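Local coordinates for ribonuclease H (Uncultured organism, PDB 4IBN), which probably cleaves the RNA strand of RNA-DNA hybrids endonucleolytically with the help of magnesium, leaving 5'-phosphomonoester ends, as a type 1 RNase H with an atypical active-site motif, at residues E142-R147 against R195-P200; R88-F93 against A203-S208; V60-T65 against A71-I76; S97-D102 against I123-L128. All blocks are in the same frame, centred on the assembly; numbering follows the deposited sequence.

Contact 1. Residues E142-R147 against R195-P200; sequences EWRWVR and RLEPFP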
# COMPACT_ATOMS: atom_id res chain seq x y z
N GLU A 142 -2.41 10.57 -3.14
CA GLU A 142 -3.73 10.77 -2.61
C GLU A 142 -4.05 9.51 -1.87
O GLU A 142 -4.07 8.49 -2.45
CB GLU A 142 -4.76 11.01 -3.71
CG GLU A 142 -6.17 11.02 -3.20
CD GLU A 142 -7.24 11.34 -4.21
OE1 GLU A 142 -6.94 11.68 -5.33
OE2 GLU A 142 -8.39 11.25 -3.84
N TRP A 143 -4.27 9.64 -0.59
CA TRP A 143 -4.52 8.49 0.26
C TRP A 143 -6.02 8.24 0.38
O TRP A 143 -6.72 9.15 0.72
CB TRP A 143 -3.89 8.73 1.65
CG TRP A 143 -2.41 9.00 1.63
CD1 TRP A 143 -1.81 10.19 1.70
CD2 TRP A 143 -1.37 8.04 1.53
NE1 TRP A 143 -0.46 10.06 1.62
CE2 TRP A 143 -0.17 8.73 1.53
CE3 TRP A 143 -1.34 6.68 1.46
CZ2 TRP A 143 1.03 8.09 1.42
CZ3 TRP A 143 -0.16 6.05 1.38
CH2 TRP A 143 1.01 6.74 1.34
N ARG A 144 -6.50 7.04 0.10
CA ARG A 144 -7.92 6.73 0.13
C ARG A 144 -8.18 5.48 0.94
O ARG A 144 -7.45 4.58 0.83
CB ARG A 144 -8.44 6.45 -1.28
CG ARG A 144 -8.42 7.63 -2.21
CD ARG A 144 -9.24 7.38 -3.42
NE ARG A 144 -9.18 8.43 -4.41
CZ ARG A 144 -9.54 8.28 -5.67
NH1 ARG A 144 -10.00 7.14 -6.08
NH2 ARG A 144 -9.42 9.27 -6.50
N TRP A 145 -9.25 5.48 1.75
CA TRP A 145 -9.68 4.33 2.52
C TRP A 145 -10.94 3.71 1.92
O TRP A 145 -11.80 4.40 1.46
CB TRP A 145 -9.99 4.73 3.96
CG TRP A 145 -10.51 3.66 4.80
CD1 TRP A 145 -9.84 2.63 5.23
CD2 TRP A 145 -11.82 3.53 5.30
NE1 TRP A 145 -10.61 1.83 5.97
CE2 TRP A 145 -11.85 2.35 6.03
CE3 TRP A 145 -12.97 4.26 5.19
CZ2 TRP A 145 -12.98 1.90 6.64
CZ3 TRP A 145 -14.09 3.82 5.81
CH2 TRP A 145 -14.08 2.65 6.52
N VAL A 146 -11.00 2.39 1.93
CA VAL A 146 -12.22 1.66 1.66
C VAL A 146 -12.36 0.56 2.68
O VAL A 146 -11.40 0.12 3.20
CB VAL A 146 -12.19 0.97 0.28
CG1 VAL A 146 -12.31 2.00 -0.83
CG2 VAL A 146 -11.00 0.15 0.13
N ARG A 147 -13.57 0.12 2.94
CA ARG A 147 -13.74 -1.04 3.76
C ARG A 147 -13.26 -2.27 3.06
O ARG A 147 -13.51 -2.49 1.95
CB ARG A 147 -15.20 -1.23 4.16
CG ARG A 147 -15.72 -0.19 5.15
CD ARG A 147 -17.23 -0.31 5.40
NE ARG A 147 -17.97 0.41 4.38
CZ ARG A 147 -18.65 -0.19 3.43
NH1 ARG A 147 -18.71 -1.48 3.43
NH2 ARG A 147 -19.24 0.49 2.49
N ARG A 195 -17.43 -5.15 -7.33
CA ARG A 195 -17.44 -3.96 -8.16
C ARG A 195 -16.03 -3.50 -8.41
O ARG A 195 -15.28 -3.42 -7.51
CB ARG A 195 -18.17 -2.83 -7.47
CG ARG A 195 -19.64 -2.86 -7.67
CD ARG A 195 -20.36 -2.43 -6.46
NE ARG A 195 -20.47 -1.03 -6.44
CZ ARG A 195 -20.66 -0.32 -5.35
NH1 ARG A 195 -20.72 -0.90 -4.16
NH2 ARG A 195 -20.78 0.96 -5.46
N LEU A 196 -15.71 -3.22 -9.66
CA LEU A 196 -14.40 -2.77 -10.04
C LEU A 196 -14.31 -1.24 -10.02
O LEU A 196 -15.20 -0.60 -10.42
CB LEU A 196 -14.11 -3.24 -11.44
CG LEU A 196 -12.76 -2.95 -12.00
CD1 LEU A 196 -11.77 -3.93 -11.51
CD2 LEU A 196 -12.84 -2.97 -13.46
N GLU A 197 -13.21 -0.70 -9.52
CA GLU A 197 -13.02 0.73 -9.55
C GLU A 197 -12.32 1.14 -10.85
O GLU A 197 -11.30 0.69 -11.15
CB GLU A 197 -12.21 1.18 -8.36
CG GLU A 197 -11.91 2.64 -8.31
CD GLU A 197 -11.78 3.26 -6.90
OE1 GLU A 197 -11.48 2.60 -5.89
OE2 GLU A 197 -11.97 4.49 -6.86
N PRO A 198 -12.94 2.03 -11.58
CA PRO A 198 -12.33 2.52 -12.81
C PRO A 198 -11.06 3.29 -12.51
O PRO A 198 -10.93 3.81 -11.46
CB PRO A 198 -13.39 3.48 -13.37
CG PRO A 198 -14.57 3.24 -12.62
CD PRO A 198 -14.20 2.71 -11.31
N PHE A 199 -10.16 3.33 -13.47
CA PHE A 199 -8.91 4.03 -13.30
C PHE A 199 -9.17 5.54 -13.13
O PHE A 199 -10.01 6.09 -13.73
CB PHE A 199 -8.00 3.79 -14.50
CG PHE A 199 -6.58 4.24 -14.29
CD1 PHE A 199 -5.67 3.41 -13.70
CD2 PHE A 199 -6.16 5.48 -14.66
CE1 PHE A 199 -4.43 3.82 -13.51
CE2 PHE A 199 -4.90 5.85 -14.45
CZ PHE A 199 -4.05 5.04 -13.88
N PRO A 200 -8.41 6.17 -12.30
CA PRO A 200 -8.67 7.57 -12.02
C PRO A 200 -8.37 8.53 -13.13
O PRO A 200 -7.54 8.30 -13.93
CB PRO A 200 -7.77 7.85 -10.82
CG PRO A 200 -6.75 6.90 -10.87
CD PRO A 200 -7.36 5.66 -11.43
O HOH W 1 -9.90 4.58 -4.84

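Contact 2. Residues R88-F93 against A203-S208; sequences RFRVVF and AAFRPS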
# COMPACT_ATOMS: atom_id res chain seq x y z
N ARG A 88 9.61 10.50 -10.33
CA ARG A 88 8.57 10.57 -9.35
C ARG A 88 7.26 10.19 -10.00
O ARG A 88 7.14 10.26 -11.15
CB ARG A 88 8.47 11.95 -8.73
CG ARG A 88 9.66 12.32 -7.90
CD ARG A 88 9.63 13.81 -7.56
NE ARG A 88 9.89 14.68 -8.70
CZ ARG A 88 9.00 15.48 -9.31
NH1 ARG A 88 7.73 15.55 -8.93
NH2 ARG A 88 9.40 16.24 -10.33
N PHE A 89 6.31 9.76 -9.19
CA PHE A 89 5.03 9.32 -9.66
C PHE A 89 3.93 10.09 -8.95
O PHE A 89 4.10 10.54 -7.88
CB PHE A 89 4.80 7.85 -9.31
CG PHE A 89 5.37 6.86 -10.27
CD1 PHE A 89 4.56 6.10 -11.03
CD2 PHE A 89 6.70 6.64 -10.35
CE1 PHE A 89 5.06 5.18 -11.86
CE2 PHE A 89 7.18 5.73 -11.19
CZ PHE A 89 6.38 5.01 -11.94
N ARG A 90 2.77 10.18 -9.59
CA ARG A 90 1.55 10.53 -8.92
C ARG A 90 0.80 9.21 -8.62
O ARG A 90 0.70 8.41 -9.44
CB ARG A 90 0.70 11.42 -9.79
CG ARG A 90 1.25 12.76 -9.92
CD ARG A 90 0.48 13.60 -10.94
NE ARG A 90 0.94 13.28 -12.27
CZ ARG A 90 0.26 13.52 -13.36
NH1 ARG A 90 -0.89 14.11 -13.29
NH2 ARG A 90 0.75 13.16 -14.52
N VAL A 91 0.33 9.03 -7.40
CA VAL A 91 -0.23 7.78 -6.97
C VAL A 91 -1.53 8.01 -6.25
O VAL A 91 -1.60 8.77 -5.38
CB VAL A 91 0.72 7.04 -6.01
CG1 VAL A 91 0.16 5.74 -5.56
CG2 VAL A 91 2.08 6.88 -6.64
N VAL A 92 -2.54 7.25 -6.60
CA VAL A 92 -3.71 7.16 -5.78
C VAL A 92 -3.57 5.86 -5.03
O VAL A 92 -3.54 4.85 -5.66
CB VAL A 92 -4.98 7.09 -6.63
CG1 VAL A 92 -6.17 6.97 -5.75
CG2 VAL A 92 -5.09 8.31 -7.47
N PHE A 93 -3.47 5.91 -3.71
CA PHE A 93 -3.22 4.73 -2.90
C PHE A 93 -4.45 4.44 -2.09
O PHE A 93 -4.81 5.19 -1.28
CB PHE A 93 -2.00 4.97 -1.99
CG PHE A 93 -1.47 3.75 -1.27
CD1 PHE A 93 -0.32 3.14 -1.66
CD2 PHE A 93 -2.06 3.29 -0.14
CE1 PHE A 93 0.17 2.10 -1.01
CE2 PHE A 93 -1.56 2.25 0.51
CZ PHE A 93 -0.45 1.65 0.07
N ALA A 203 -7.95 14.48 -13.20
CA ALA A 203 -8.91 15.25 -12.41
C ALA A 203 -9.40 14.78 -11.03
O ALA A 203 -9.74 15.55 -10.19
CB ALA A 203 -10.06 15.61 -13.25
N ALA A 204 -9.53 13.50 -10.88
CA ALA A 204 -9.90 12.88 -9.65
C ALA A 204 -8.71 13.08 -8.73
O ALA A 204 -8.81 12.69 -7.59
CB ALA A 204 -10.14 11.42 -9.86
N PHE A 205 -7.59 13.63 -9.22
CA PHE A 205 -6.35 13.52 -8.46
C PHE A 205 -6.17 14.64 -7.49
O PHE A 205 -6.00 15.75 -7.88
CB PHE A 205 -5.10 13.35 -9.32
CG PHE A 205 -3.85 13.02 -8.53
CD1 PHE A 205 -3.77 11.91 -7.79
CD2 PHE A 205 -2.77 13.85 -8.53
CE1 PHE A 205 -2.64 11.66 -7.08
CE2 PHE A 205 -1.66 13.57 -7.85
CZ PHE A 205 -1.61 12.48 -7.11
N ARG A 206 -6.23 14.31 -6.22
CA ARG A 206 -6.13 15.28 -5.16
C ARG A 206 -5.07 14.86 -4.14
O ARG A 206 -5.39 14.28 -3.17
CB ARG A 206 -7.48 15.41 -4.47
CG ARG A 206 -8.53 16.18 -5.29
CD ARG A 206 -7.90 17.38 -5.96
NE ARG A 206 -8.84 18.26 -6.66
CZ ARG A 206 -8.93 18.38 -7.98
NH1 ARG A 206 -8.13 17.68 -8.77
NH2 ARG A 206 -9.82 19.20 -8.53
N PRO A 207 -3.82 15.13 -4.39
CA PRO A 207 -2.79 14.65 -3.49
C PRO A 207 -2.76 15.35 -2.16
O PRO A 207 -3.06 16.50 -2.07
CB PRO A 207 -1.50 14.96 -4.22
CG PRO A 207 -1.82 16.08 -5.01
CD PRO A 207 -3.21 15.89 -5.48
N SER A 208 -2.33 14.60 -1.16
CA SER A 208 -2.08 15.12 0.17
C SER A 208 -0.85 15.93 0.17
O SER A 208 -0.07 15.85 -0.70
CB SER A 208 -1.87 13.99 1.14
OG SER A 208 -3.06 13.46 1.53

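Contact 3. Residues V60-T65 against A71-I76; sequences VSEPAT and ALRSVI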
# COMPACT_ATOMS: atom_id res chain seq x y z
N VAL A 60 5.08 -9.09 -0.02
CA VAL A 60 6.09 -9.52 0.91
C VAL A 60 5.46 -10.20 2.10
O VAL A 60 4.31 -10.07 2.30
CB VAL A 60 6.91 -8.39 1.42
CG1 VAL A 60 7.69 -7.79 0.29
CG2 VAL A 60 6.08 -7.38 2.08
N SER A 61 6.26 -10.93 2.86
CA SER A 61 5.74 -11.61 4.02
C SER A 61 6.72 -11.63 5.17
O SER A 61 7.87 -11.40 4.96
CB SER A 61 5.37 -13.03 3.66
OG SER A 61 6.41 -13.70 3.06
N GLU A 62 6.21 -11.88 6.38
CA GLU A 62 6.98 -12.12 7.59
C GLU A 62 6.38 -13.31 8.31
O GLU A 62 5.22 -13.50 8.28
CB GLU A 62 6.97 -10.90 8.50
CG GLU A 62 7.75 -9.76 7.92
CD GLU A 62 7.71 -8.48 8.71
OE1 GLU A 62 7.14 -8.43 9.78
OE2 GLU A 62 8.29 -7.51 8.21
N PRO A 63 7.21 -14.12 8.93
CA PRO A 63 6.71 -15.30 9.64
C PRO A 63 6.04 -15.09 11.01
O PRO A 63 5.41 -15.99 11.51
CB PRO A 63 7.95 -16.17 9.77
CG PRO A 63 9.04 -15.27 9.78
CD PRO A 63 8.67 -14.12 8.89
N ALA A 64 6.30 -13.97 11.64
CA ALA A 64 5.68 -13.62 12.90
C ALA A 64 5.64 -12.12 12.88
O ALA A 64 6.64 -11.52 12.83
CB ALA A 64 6.51 -14.10 14.04
N THR A 65 4.45 -11.57 12.85
CA THR A 65 4.31 -10.17 12.58
C THR A 65 2.96 -9.66 13.04
O THR A 65 2.27 -10.37 13.70
CB THR A 65 4.57 -9.90 11.09
OG1 THR A 65 4.64 -8.50 10.86
CG2 THR A 65 3.52 -10.52 10.25
N ALA A 71 0.78 -3.57 7.17
CA ALA A 71 0.18 -2.46 6.50
C ALA A 71 1.28 -1.46 6.11
O ALA A 71 1.28 -0.98 5.04
CB ALA A 71 -0.83 -1.82 7.36
N LEU A 72 2.19 -1.21 7.02
CA LEU A 72 3.30 -0.32 6.71
C LEU A 72 4.21 -0.86 5.60
O LEU A 72 4.62 -0.15 4.75
CB LEU A 72 4.07 0.12 7.96
CG LEU A 72 3.38 1.14 8.82
CD1 LEU A 72 3.93 1.14 10.23
CD2 LEU A 72 3.53 2.46 8.19
N ARG A 73 4.46 -2.15 5.61
CA ARG A 73 5.24 -2.76 4.54
C ARG A 73 4.56 -2.64 3.19
O ARG A 73 5.22 -2.55 2.20
CB ARG A 73 5.62 -4.19 4.86
CG ARG A 73 6.32 -4.26 6.17
CD ARG A 73 7.47 -5.20 6.25
NE ARG A 73 8.27 -5.27 5.05
CZ ARG A 73 8.91 -6.36 4.73
NH1 ARG A 73 8.84 -7.39 5.53
NH2 ARG A 73 9.64 -6.45 3.63
N SER A 74 3.24 -2.66 3.18
CA SER A 74 2.54 -2.52 1.93
C SER A 74 2.87 -1.18 1.32
O SER A 74 3.02 -1.06 0.15
CB SER A 74 1.02 -2.74 2.08
OG SER A 74 0.30 -1.64 2.56
N VAL A 75 2.93 -0.16 2.14
CA VAL A 75 3.34 1.13 1.63
C VAL A 75 4.79 1.14 1.18
O VAL A 75 5.11 1.56 0.12
CB VAL A 75 3.21 2.20 2.69
CG1 VAL A 75 3.71 3.55 2.17
CG2 VAL A 75 1.83 2.32 3.11
N ILE A 76 5.67 0.67 2.04
CA ILE A 76 7.05 0.72 1.70
C ILE A 76 7.39 -0.05 0.46
O ILE A 76 8.05 0.42 -0.39
CB ILE A 76 7.88 0.15 2.83
CG1 ILE A 76 7.74 0.98 4.07
CG2 ILE A 76 9.31 0.03 2.45
CD1 ILE A 76 8.21 0.27 5.34

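Contact 4. Residues S97-D102 against I123-L128; sequences SRYIVD and IENLAL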
# COMPACT_ATOMS: atom_id res chain seq x y z
N SER A 97 -6.66 -0.06 5.33
CA SER A 97 -6.08 0.31 6.57
C SER A 97 -6.20 1.79 6.87
O SER A 97 -5.52 2.57 6.31
CB SER A 97 -4.61 -0.08 6.56
OG SER A 97 -3.95 0.36 7.70
N ARG A 98 -7.07 2.12 7.80
CA ARG A 98 -7.15 3.46 8.31
C ARG A 98 -5.89 3.82 9.04
O ARG A 98 -5.52 4.93 9.12
CB ARG A 98 -8.39 3.70 9.13
CG ARG A 98 -9.55 4.01 8.27
CD ARG A 98 -10.51 4.95 8.86
NE ARG A 98 -10.12 6.32 8.71
CZ ARG A 98 -10.75 7.20 7.95
NH1 ARG A 98 -11.80 6.84 7.24
NH2 ARG A 98 -10.33 8.44 7.89
N TYR A 99 -5.20 2.83 9.52
CA TYR A 99 -3.96 3.11 10.20
C TYR A 99 -3.06 3.86 9.22
O TYR A 99 -2.53 4.83 9.56
CB TYR A 99 -3.29 1.79 10.62
CG TYR A 99 -2.03 1.85 11.45
CD1 TYR A 99 -2.03 2.34 12.71
CD2 TYR A 99 -0.84 1.41 10.96
CE1 TYR A 99 -0.88 2.39 13.46
CE2 TYR A 99 0.28 1.44 11.70
CZ TYR A 99 0.27 1.94 12.96
OH TYR A 99 1.40 1.98 13.72
N ILE A 100 -2.94 3.36 8.00
CA ILE A 100 -2.13 4.02 6.98
C ILE A 100 -2.71 5.36 6.52
O ILE A 100 -2.02 6.30 6.45
CB ILE A 100 -1.98 3.15 5.72
CG1 ILE A 100 -1.23 1.87 6.05
CG2 ILE A 100 -1.31 3.90 4.62
CD1 ILE A 100 0.02 2.05 6.74
N VAL A 101 -3.99 5.39 6.22
CA VAL A 101 -4.56 6.60 5.70
C VAL A 101 -4.53 7.77 6.69
O VAL A 101 -4.19 8.86 6.35
CB VAL A 101 -6.03 6.39 5.23
CG1 VAL A 101 -6.62 7.63 4.77
CG2 VAL A 101 -6.08 5.40 4.18
N ASP A 102 -4.97 7.52 7.91
CA ASP A 102 -4.91 8.52 8.94
C ASP A 102 -3.46 8.84 9.34
O ASP A 102 -3.14 9.93 9.67
CB ASP A 102 -5.76 8.16 10.14
CG ASP A 102 -7.21 8.08 9.82
OD1 ASP A 102 -7.67 8.81 8.97
OD2 ASP A 102 -7.87 7.31 10.48
N ILE A 123 3.70 0.85 21.50
CA ILE A 123 4.34 0.21 20.38
C ILE A 123 3.81 0.81 19.12
O ILE A 123 2.83 0.40 18.60
CB ILE A 123 4.07 -1.27 20.38
CG1 ILE A 123 4.83 -1.93 21.51
CG2 ILE A 123 4.54 -1.86 19.12
CD1 ILE A 123 4.76 -3.43 21.49
N GLU A 124 4.46 1.85 18.66
CA GLU A 124 3.93 2.65 17.58
C GLU A 124 4.54 2.34 16.19
O GLU A 124 4.23 2.99 15.28
CB GLU A 124 4.16 4.11 17.91
CG GLU A 124 3.47 4.60 19.12
CD GLU A 124 4.10 5.86 19.75
OE1 GLU A 124 5.17 5.79 20.37
OE2 GLU A 124 3.46 6.90 19.67
N ASN A 125 5.44 1.39 16.09
CA ASN A 125 6.10 1.10 14.84
C ASN A 125 6.83 2.33 14.24
O ASN A 125 6.90 2.46 13.07
CB ASN A 125 5.12 0.61 13.79
CG ASN A 125 4.21 -0.47 14.28
OD1 ASN A 125 3.03 -0.29 14.35
ND2 ASN A 125 4.75 -1.59 14.59
N LEU A 126 7.41 3.16 15.08
CA LEU A 126 7.97 4.40 14.61
C LEU A 126 9.07 4.22 13.57
O LEU A 126 9.17 5.02 12.69
CB LEU A 126 8.48 5.28 15.76
CG LEU A 126 7.44 5.86 16.71
CD1 LEU A 126 8.06 6.74 17.75
CD2 LEU A 126 6.28 6.53 16.04
N ALA A 127 9.92 3.22 13.71
CA ALA A 127 10.96 3.03 12.73
C ALA A 127 10.40 2.73 11.34
O ALA A 127 10.88 3.23 10.38
CB ALA A 127 11.90 1.96 13.14
N LEU A 128 9.40 1.88 11.30
CA LEU A 128 8.74 1.58 10.05
C LEU A 128 8.01 2.77 9.46
O LEU A 128 8.02 2.94 8.31
CB LEU A 128 7.80 0.41 10.17
CG LEU A 128 8.21 -1.01 9.87
CD1 LEU A 128 6.95 -1.79 9.75
CD2 LEU A 128 8.98 -1.16 8.64

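Contact 1. Residues E142-R147 against R195-P200
Arg-144 and Glu-197 reach toward each other across a gap that their backbones do not close, and they meet at a single pair of atoms, Arg-144 NH1 and Glu-197 OE2, 3.4 Å apart in a long salt bridge. The carboxylate oxygen sits at the edge of the guanidinium, near its plane, and the two flat groups are turned only 27° from one another. A water completes the join: Arg-144 NH1 donates to water 1 over 2.8 Å, and that water gives a weak hydrogen bond to Glu-197 OE1. The arginine stretches straight from CG to NE, with CG placed beside the backbone N (chi1 -67°), whereas the glutamate bends at chi2 on its way out. The fold here is the RNase H sheet: Arg-144 belongs to the outermost strand 140-145, next to strand 90-95, and Glu-197 to the irregular C-terminal chain that follows helix 187-192 and passes over this face. Glu-142, two residues earlier on the strand, takes the other side of the guanidinium. Its OE2 accepts from Arg-144 NE at 3.0 Å in a nearly straight bond (168°), lying in the guanidinium plane but far above its own carboxylate plane. The arginine head is flanked by two carboxylates and a water, which probably restrains its rotation, and its positive charge probably favours the ionised form of both acids. Glu-197 has a further partner, since His-152 NE2 is hydrogen-bonded to Glu-197 OE1, while Glu-142 OE1 accepts from the backbone N of Arg-206.

Contact 2. Residues R88-F93 against A203-S208
Between strand 90-93 and the irregular segment 203-208 the nearest CA atoms, of Val-92 and Phe-205, are 7.4 Å apart, and no hydrogen bond joins the two; one side chain bridges the gap. Phe-205 points its ring at the strand, CG lying opposite the backbone N about the CA-CB bond (chi1 -171°), and touches three consecutive residues. Val-91 O lies in the ring plane at its edge, 3.5 Å from Phe-205 CE1, where the slightly positive ring hydrogens should suit a carbonyl oxygen. Beside it, at the same edge, Val-92 CG2 packs 3.8 Å from Phe-205 CD1, the two side chains running past each other in opposite directions. Arg-90 brings its aliphatic part: CB, CG and CD pass obliquely by the CZ-CE2 side of the ring, out of its plane and across from Pro-207 CD, with Arg-90 CG 3.7 Å from Phe-205 CE2. Its chain then bends at chi3, taking the guanidinium away to Thr-14 O. The C-terminal chain thus closes over the face of the sheet away from helix 67-82, Phe-205 also touching Glu-142 of strand 140-145, while Val-91 on the other side of strand 90-95 packs against Phe-79 and Ile-82 of that helix.

Contact 3. Residues V60-T65 against A71-I76
After strand 53-62 the chain turns a corner at Pro-63 and Ala-64, and helix 67-82 runs back along the strand: this strand-to-helix connection of the RNase H fold is tied across by Glu-62 and Arg-73. The axes of strand 60-62 and helix 71-76 are 9.4 Å apart and close to antiparallel, at 149°. Arg-73 NH1 donates to Glu-62 OE2 over 2.7 Å, a hydrogen-bonded salt bridge that is bent at the hydrogen (147°). The oxygen is met on its anti side, slightly out of the carboxylate plane, and the guanidinium is turned 35° against the carboxylate. Glu-62 is extended beyond CG, so that it reaches straight out to the arginine; Arg-73 instead folds at chi2 and chi3 to swing its head back over the strand.

There the guanidinium lies on Val-60, whose CG2 sits over the centre of one face, 3.9 Å above the plane. A methyl group on the face and a carboxylate at the edge give the arginine both an apolar and a charged support, joining strand 53-62 to helix 67-82. Arg-73 NH2 adds a weak, long pairing with Glu-77. Glu-62 is held at both oxygens: OE2 also pairs with Arg-69, one turn before Arg-73, and Thr-65 OG1 donates to Glu-62 OE1 at 2.7 Å, reaching it across the corner of the chain.

Contact 4. Residues S97-D102 against I123-L128
Tyr-99, in the first turn of helix 98-113, spans the distance to the start of helix 126-136 and touches Asn-125 with its hydroxyl. The two helices follow strand 90-95 and precede strand 140-145 in the RNase H fold, and their segments stay well separated, with the CA atoms of Tyr-99 and Glu-124 10.8 Å apart. The close part of the contact is confined to the end of the phenol. Tyr-99 OH donates a weak hydrogen bond to Asn-125 OD1 at 2.9 Å, with the amide plane almost perpendicular to the ring (89°). Swinging CG away from its own backbone N (chi1 -175°) aims the tyrosine at the start of helix 126-136. The hydroxyl has a second and stronger partner in Trp-129 NE1, from the next turn of helix 126-136, and the indole also meets the tyrosine ring. Asn-125 stands at the N-cap position of that helix, but its side chain makes no capping bond; OD1 meets the phenol.

Away from this point the contact loosens, and Glu-124 turns its carboxylate aside to Arg-114. Farther round helix 98-113, well away from segment 123-128, the exposed Arg-98 grips Asp-102 side-on. Unlike Asn-125, Ser-97 at its N-cap does make a capping bond: Ser-97 OG accepts from Ile-100 N at 3.2 Å, the N-H pointing at it with an angle of 161°.

In the fold
Along the chain contact 3 closes first; contacts 4 and 1 then follow in series, contact 4 nested within the long loop that contact 2 closes and contact 1 within it too. Contacts 1, 2 and 3 all reach the one mixed sheet. Contacts 1 and 2, centres about 12 Å apart, hold the C-terminal chain over neighbouring strands 140-145 and 90-95, whereas contact 3 lies beyond the chain's centre, about 21 Å and 23 Å from them, centre to centre. Contact 4, its centre about 12 Å from that of contact 3, joins helices 98-113 and 126-136, with Leu-72 of helix 67-82 packed against both Ile-100 and Asn-125. Sheet, helices and C-terminal tail are thereby knitted into one compact monomer.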